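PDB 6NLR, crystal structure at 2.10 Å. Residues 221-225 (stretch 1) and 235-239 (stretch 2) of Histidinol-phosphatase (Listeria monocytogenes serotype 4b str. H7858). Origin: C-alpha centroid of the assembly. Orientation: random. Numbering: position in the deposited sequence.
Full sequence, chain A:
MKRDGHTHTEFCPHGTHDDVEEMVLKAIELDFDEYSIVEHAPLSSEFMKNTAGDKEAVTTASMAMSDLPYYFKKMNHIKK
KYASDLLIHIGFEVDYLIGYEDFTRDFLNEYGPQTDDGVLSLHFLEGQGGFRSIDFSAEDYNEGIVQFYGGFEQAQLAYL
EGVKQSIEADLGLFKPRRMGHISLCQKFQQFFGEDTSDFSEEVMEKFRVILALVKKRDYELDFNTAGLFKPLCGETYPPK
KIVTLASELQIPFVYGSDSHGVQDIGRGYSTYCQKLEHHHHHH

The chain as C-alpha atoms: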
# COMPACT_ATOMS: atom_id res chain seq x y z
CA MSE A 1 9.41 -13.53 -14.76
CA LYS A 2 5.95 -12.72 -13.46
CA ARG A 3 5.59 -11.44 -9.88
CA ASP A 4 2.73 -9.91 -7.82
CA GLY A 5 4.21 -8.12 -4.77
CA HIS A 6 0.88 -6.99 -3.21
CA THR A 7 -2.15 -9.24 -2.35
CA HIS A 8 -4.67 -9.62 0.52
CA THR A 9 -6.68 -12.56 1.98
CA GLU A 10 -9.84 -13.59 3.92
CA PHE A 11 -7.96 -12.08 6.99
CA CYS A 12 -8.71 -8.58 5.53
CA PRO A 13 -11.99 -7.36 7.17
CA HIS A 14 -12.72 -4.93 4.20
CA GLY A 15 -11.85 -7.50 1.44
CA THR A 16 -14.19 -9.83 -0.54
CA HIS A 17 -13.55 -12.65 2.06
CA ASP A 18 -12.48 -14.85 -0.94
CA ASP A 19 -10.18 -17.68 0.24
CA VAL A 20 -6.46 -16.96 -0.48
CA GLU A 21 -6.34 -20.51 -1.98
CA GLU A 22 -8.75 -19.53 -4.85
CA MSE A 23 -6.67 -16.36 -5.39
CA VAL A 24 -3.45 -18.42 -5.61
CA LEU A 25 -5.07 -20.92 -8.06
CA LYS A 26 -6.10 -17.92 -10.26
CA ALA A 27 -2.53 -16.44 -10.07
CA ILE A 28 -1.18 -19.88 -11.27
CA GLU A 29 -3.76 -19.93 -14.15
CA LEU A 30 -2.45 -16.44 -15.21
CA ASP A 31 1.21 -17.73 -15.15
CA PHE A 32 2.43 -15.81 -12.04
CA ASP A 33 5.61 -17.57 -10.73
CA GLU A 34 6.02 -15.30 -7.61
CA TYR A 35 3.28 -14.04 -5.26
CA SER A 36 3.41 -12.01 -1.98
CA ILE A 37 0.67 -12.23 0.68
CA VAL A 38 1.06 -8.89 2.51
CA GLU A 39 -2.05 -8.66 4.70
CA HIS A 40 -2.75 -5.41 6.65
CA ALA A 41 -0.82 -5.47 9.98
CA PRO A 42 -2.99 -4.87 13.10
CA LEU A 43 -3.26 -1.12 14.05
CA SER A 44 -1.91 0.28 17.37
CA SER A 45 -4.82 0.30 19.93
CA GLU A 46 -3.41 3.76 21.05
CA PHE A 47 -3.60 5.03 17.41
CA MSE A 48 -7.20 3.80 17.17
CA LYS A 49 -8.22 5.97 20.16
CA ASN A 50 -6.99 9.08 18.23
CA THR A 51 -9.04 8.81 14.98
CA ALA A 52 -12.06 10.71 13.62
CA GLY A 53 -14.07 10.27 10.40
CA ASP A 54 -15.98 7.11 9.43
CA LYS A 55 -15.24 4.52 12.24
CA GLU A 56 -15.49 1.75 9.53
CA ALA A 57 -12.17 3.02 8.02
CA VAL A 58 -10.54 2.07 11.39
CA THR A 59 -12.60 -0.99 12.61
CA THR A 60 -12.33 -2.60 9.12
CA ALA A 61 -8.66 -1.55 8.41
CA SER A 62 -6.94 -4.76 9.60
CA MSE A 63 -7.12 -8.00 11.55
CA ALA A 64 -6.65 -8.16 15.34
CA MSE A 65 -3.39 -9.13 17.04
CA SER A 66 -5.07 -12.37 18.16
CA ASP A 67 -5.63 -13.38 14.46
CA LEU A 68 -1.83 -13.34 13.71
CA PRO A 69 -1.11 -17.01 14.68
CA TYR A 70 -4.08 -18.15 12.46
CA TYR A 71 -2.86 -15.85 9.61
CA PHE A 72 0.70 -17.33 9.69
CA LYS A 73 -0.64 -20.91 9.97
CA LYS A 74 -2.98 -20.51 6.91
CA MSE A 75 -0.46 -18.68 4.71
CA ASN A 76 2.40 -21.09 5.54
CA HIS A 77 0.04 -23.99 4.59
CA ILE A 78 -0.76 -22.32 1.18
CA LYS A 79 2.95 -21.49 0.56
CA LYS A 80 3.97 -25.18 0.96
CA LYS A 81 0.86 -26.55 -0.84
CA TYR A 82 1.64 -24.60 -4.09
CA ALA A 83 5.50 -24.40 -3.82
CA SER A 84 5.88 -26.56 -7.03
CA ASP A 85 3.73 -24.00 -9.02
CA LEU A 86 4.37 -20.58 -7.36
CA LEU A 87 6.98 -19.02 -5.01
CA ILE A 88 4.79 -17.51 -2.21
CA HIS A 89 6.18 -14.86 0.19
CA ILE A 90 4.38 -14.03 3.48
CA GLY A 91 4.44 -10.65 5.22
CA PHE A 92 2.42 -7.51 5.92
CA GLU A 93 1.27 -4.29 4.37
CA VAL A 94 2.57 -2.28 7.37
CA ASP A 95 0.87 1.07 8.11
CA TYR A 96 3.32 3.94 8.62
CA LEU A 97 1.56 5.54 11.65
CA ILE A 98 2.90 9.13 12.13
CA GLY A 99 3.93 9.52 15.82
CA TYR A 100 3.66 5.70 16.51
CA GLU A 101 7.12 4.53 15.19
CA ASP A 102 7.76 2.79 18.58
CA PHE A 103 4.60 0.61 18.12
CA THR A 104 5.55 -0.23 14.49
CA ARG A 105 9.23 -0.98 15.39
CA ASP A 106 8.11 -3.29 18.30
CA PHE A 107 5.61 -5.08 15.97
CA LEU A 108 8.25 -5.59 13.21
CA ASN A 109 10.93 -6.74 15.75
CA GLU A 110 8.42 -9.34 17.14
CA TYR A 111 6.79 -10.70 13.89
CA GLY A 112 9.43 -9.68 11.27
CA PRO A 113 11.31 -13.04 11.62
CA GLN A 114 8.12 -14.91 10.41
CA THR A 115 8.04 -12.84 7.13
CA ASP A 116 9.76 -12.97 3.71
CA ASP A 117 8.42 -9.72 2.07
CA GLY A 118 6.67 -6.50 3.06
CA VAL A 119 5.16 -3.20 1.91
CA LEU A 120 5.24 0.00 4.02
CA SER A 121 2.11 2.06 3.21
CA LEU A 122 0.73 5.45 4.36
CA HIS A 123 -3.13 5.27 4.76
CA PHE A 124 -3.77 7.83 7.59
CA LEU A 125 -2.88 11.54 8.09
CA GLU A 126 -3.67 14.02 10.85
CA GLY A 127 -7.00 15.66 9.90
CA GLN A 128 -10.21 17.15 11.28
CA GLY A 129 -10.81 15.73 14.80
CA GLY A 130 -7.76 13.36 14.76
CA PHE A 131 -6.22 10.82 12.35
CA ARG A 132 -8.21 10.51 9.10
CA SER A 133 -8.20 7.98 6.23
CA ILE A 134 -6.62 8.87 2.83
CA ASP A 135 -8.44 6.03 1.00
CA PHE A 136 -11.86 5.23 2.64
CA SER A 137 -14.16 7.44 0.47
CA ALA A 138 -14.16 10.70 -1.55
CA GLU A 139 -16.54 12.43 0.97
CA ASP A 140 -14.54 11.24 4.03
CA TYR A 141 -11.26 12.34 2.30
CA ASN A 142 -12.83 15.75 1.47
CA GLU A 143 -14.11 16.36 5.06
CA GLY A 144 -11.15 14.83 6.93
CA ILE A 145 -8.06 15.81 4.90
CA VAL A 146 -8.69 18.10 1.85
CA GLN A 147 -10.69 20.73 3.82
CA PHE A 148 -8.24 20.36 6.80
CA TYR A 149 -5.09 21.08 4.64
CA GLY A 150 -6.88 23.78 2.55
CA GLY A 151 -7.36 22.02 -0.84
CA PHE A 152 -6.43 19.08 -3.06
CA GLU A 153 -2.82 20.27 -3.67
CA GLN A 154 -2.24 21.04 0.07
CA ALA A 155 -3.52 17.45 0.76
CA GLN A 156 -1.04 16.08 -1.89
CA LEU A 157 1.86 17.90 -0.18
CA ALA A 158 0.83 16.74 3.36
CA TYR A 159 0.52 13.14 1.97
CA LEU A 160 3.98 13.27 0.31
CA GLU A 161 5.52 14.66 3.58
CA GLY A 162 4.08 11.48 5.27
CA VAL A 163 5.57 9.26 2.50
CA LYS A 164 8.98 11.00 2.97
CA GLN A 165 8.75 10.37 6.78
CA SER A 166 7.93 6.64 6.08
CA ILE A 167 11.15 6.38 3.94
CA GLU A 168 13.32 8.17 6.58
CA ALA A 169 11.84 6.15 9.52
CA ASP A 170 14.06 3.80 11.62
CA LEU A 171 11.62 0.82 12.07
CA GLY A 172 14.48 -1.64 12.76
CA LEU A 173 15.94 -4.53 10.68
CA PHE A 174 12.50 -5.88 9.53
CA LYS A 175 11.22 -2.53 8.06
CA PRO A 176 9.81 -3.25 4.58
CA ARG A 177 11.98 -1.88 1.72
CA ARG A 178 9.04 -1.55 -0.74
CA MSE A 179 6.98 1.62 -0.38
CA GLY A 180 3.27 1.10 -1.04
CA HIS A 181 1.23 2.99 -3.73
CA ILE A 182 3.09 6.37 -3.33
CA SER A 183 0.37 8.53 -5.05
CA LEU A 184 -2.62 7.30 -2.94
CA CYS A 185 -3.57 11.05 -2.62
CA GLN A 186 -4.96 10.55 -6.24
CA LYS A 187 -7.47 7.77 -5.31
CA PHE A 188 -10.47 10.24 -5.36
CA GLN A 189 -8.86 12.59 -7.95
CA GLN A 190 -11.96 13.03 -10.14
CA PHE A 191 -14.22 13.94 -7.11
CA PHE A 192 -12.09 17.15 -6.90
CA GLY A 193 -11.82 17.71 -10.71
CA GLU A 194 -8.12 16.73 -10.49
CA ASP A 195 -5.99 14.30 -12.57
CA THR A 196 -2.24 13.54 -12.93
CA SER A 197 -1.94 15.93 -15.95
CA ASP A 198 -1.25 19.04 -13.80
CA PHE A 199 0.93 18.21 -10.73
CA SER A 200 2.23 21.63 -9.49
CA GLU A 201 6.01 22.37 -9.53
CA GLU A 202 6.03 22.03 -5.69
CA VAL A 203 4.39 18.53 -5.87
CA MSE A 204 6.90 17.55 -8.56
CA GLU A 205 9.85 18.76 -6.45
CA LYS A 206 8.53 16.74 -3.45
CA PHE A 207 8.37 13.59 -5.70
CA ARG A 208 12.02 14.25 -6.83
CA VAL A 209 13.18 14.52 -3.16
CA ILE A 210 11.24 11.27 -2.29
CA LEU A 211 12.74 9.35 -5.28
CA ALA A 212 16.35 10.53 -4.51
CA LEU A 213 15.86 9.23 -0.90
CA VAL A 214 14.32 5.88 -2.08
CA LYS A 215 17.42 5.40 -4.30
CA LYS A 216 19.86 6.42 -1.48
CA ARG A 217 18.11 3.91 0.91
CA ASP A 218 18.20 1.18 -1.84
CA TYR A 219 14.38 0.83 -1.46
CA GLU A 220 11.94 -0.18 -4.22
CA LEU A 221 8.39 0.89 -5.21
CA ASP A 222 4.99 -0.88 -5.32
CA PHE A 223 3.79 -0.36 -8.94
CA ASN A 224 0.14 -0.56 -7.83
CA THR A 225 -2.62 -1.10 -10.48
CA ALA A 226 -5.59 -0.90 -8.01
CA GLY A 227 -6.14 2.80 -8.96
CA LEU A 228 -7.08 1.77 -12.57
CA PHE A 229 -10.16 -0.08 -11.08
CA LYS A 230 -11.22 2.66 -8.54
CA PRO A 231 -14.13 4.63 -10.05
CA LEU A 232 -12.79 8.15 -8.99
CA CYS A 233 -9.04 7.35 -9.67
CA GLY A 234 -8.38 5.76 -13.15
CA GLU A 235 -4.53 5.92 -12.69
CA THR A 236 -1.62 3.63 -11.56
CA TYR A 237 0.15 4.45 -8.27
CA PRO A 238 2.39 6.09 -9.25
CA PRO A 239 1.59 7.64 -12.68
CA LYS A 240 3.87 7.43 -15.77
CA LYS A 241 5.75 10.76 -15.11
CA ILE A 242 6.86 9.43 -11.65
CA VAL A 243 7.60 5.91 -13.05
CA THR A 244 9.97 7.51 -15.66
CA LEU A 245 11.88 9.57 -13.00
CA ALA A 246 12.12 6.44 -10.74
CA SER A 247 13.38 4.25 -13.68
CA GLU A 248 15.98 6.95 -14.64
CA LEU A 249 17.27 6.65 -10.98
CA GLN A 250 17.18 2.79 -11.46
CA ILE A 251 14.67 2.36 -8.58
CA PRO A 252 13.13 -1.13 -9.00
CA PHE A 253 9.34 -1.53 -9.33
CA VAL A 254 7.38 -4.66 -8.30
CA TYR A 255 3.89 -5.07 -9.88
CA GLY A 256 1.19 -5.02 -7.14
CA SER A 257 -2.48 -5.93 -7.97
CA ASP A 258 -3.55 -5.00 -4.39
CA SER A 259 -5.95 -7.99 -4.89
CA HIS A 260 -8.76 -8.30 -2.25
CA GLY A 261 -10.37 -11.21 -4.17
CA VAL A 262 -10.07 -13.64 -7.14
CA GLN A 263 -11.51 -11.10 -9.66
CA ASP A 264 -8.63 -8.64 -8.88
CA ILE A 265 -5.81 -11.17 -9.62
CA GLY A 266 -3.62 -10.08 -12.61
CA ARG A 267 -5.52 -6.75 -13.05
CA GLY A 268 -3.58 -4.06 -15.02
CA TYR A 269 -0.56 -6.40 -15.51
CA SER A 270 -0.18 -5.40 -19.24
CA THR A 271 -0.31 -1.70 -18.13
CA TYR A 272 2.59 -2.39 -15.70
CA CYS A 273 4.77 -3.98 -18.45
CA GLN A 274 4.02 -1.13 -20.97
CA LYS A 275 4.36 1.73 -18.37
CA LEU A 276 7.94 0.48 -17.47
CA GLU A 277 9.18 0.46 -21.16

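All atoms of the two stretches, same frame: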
# COMPACT_ATOMS: atom_id res chain seq x y z
N LEU A 221 9.76 0.35 -5.17
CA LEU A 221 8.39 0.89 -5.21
C LEU A 221 7.41 -0.18 -5.66
O LEU A 221 7.72 -0.96 -6.58
CB LEU A 221 8.36 2.11 -6.14
CG LEU A 221 9.19 3.29 -5.65
CD1 LEU A 221 9.22 4.40 -6.69
CD2 LEU A 221 8.66 3.77 -4.31
N ASP A 222 6.26 -0.20 -4.97
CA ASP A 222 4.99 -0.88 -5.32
C ASP A 222 4.46 -0.19 -6.58
O ASP A 222 4.10 1.00 -6.47
CB ASP A 222 4.07 -0.78 -4.10
CG ASP A 222 2.67 -1.39 -4.17
OD1 ASP A 222 2.55 -2.51 -4.69
OD2 ASP A 222 1.72 -0.74 -3.62
N PHE A 223 4.46 -0.87 -7.72
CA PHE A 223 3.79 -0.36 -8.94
C PHE A 223 2.36 -0.91 -8.87
O PHE A 223 2.11 -2.06 -9.27
CB PHE A 223 4.50 -0.75 -10.23
CG PHE A 223 3.83 -0.21 -11.48
CD1 PHE A 223 2.69 -0.81 -12.00
CD2 PHE A 223 4.34 0.90 -12.12
CE1 PHE A 223 2.08 -0.33 -13.14
CE2 PHE A 223 3.71 1.40 -13.26
CZ PHE A 223 2.58 0.79 -13.77
N ASN A 224 1.46 -0.10 -8.31
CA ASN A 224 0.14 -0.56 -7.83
C ASN A 224 -0.95 -0.22 -8.87
O ASN A 224 -1.16 0.98 -9.17
CB ASN A 224 -0.05 -0.02 -6.42
CG ASN A 224 -1.28 -0.56 -5.73
OD1 ASN A 224 -2.36 -0.64 -6.32
ND2 ASN A 224 -1.11 -0.93 -4.47
N THR A 225 -1.62 -1.23 -9.40
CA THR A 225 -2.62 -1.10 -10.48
C THR A 225 -4.04 -0.94 -9.93
O THR A 225 -4.95 -0.69 -10.75
CB THR A 225 -2.52 -2.27 -11.47
OG1 THR A 225 -2.75 -3.48 -10.73
CG2 THR A 225 -1.18 -2.25 -12.17
N GLU A 235 -6.00 5.78 -12.50
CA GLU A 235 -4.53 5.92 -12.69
C GLU A 235 -3.76 4.86 -11.88
O GLU A 235 -4.24 4.45 -10.81
CB GLU A 235 -4.17 7.34 -12.27
CG GLU A 235 -2.78 7.76 -12.69
CD GLU A 235 -2.49 7.51 -14.15
OE1 GLU A 235 -2.20 6.31 -14.52
OE2 GLU A 235 -2.59 8.49 -14.91
N THR A 236 -2.57 4.46 -12.35
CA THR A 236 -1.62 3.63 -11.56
C THR A 236 -1.03 4.47 -10.44
O THR A 236 -0.96 5.71 -10.57
CB THR A 236 -0.50 3.01 -12.41
OG1 THR A 236 0.18 4.12 -12.99
CG2 THR A 236 -1.02 2.05 -13.45
N TYR A 237 -0.63 3.82 -9.36
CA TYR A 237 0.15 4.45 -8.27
C TYR A 237 1.56 3.91 -8.39
O TYR A 237 1.78 2.73 -8.06
CB TYR A 237 -0.40 4.13 -6.87
CG TYR A 237 -1.90 4.22 -6.64
CD1 TYR A 237 -2.56 5.44 -6.60
CD2 TYR A 237 -2.65 3.09 -6.37
CE1 TYR A 237 -3.92 5.52 -6.34
CE2 TYR A 237 -4.01 3.15 -6.05
CZ TYR A 237 -4.64 4.38 -6.02
OH TYR A 237 -5.96 4.49 -5.70
N PRO A 238 2.57 4.70 -8.84
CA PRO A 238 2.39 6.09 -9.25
C PRO A 238 2.05 6.20 -10.73
O PRO A 238 2.03 5.20 -11.46
CB PRO A 238 3.76 6.68 -8.89
CG PRO A 238 4.74 5.53 -9.09
CD PRO A 238 3.96 4.26 -8.93
N PRO A 239 1.77 7.41 -11.24
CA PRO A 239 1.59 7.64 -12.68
C PRO A 239 2.91 7.63 -13.47
O PRO A 239 3.97 7.68 -12.91
CB PRO A 239 0.94 9.02 -12.76
CG PRO A 239 1.30 9.71 -11.49
CD PRO A 239 1.61 8.64 -10.46

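Two backbone hydrogen bonds, both between Asn224 and Tyr237, provide the polar link between the stretches. Asn224 N donates to Tyr237 O at 2.9 Å with an N-H...O angle of 169°, and Tyr237 N donates to Asn224 O, also at 2.9 Å, with an angle of 176°. Reciprocal, nearly linear bonds of this kind define an antiparallel hydrogen-bonded pair, here a single bridge with the two CA atoms 5.0 Å apart. Residues 221-224 are strand, whereas the second stretch has no regular secondary structure. Asp222 O also approaches Tyr237 O, at 3.3 Å, but both are acceptors, so this proximity is no bond.

Side chains add van der Waals packing around the bridge. The CA-to-CB bond of Phe223 points sideways, yet with chi1 at -179° (t) the ring reaches the second stretch, where its CZ lies 3.8 Å from Thr236 CG2. The methyl is a suitable nonpolar partner for the ring and meets it obliquely. At the bridge itself, Asn224 OD1 sits 3.7 Å from Tyr237 CD2, near the plane of the ring and at its edge. Pro238 contributes its ring carbon CD, 4.1 Å from Asp222 O; the peptide bond preceding this proline is cis.

Hydrogen bonds within each stretch engage polar groups beside this packing. Asn224 ND2 donates to Asp222 OD2 at 3.0 Å and 167°, joining an amide to a carboxylate two residues away. Thr236, with chi1 at 59° (p), donates from OG1 to Pro238 O at 2.6 Å, so its hydroxyl is bonded within its own stretch while its methyl packs against Phe223.

The contact buries 321 Å² in total, with Tyr237 (65 Å²) and Asn224 (60 Å²) the most covered residues, in keeping with their place at the bridge.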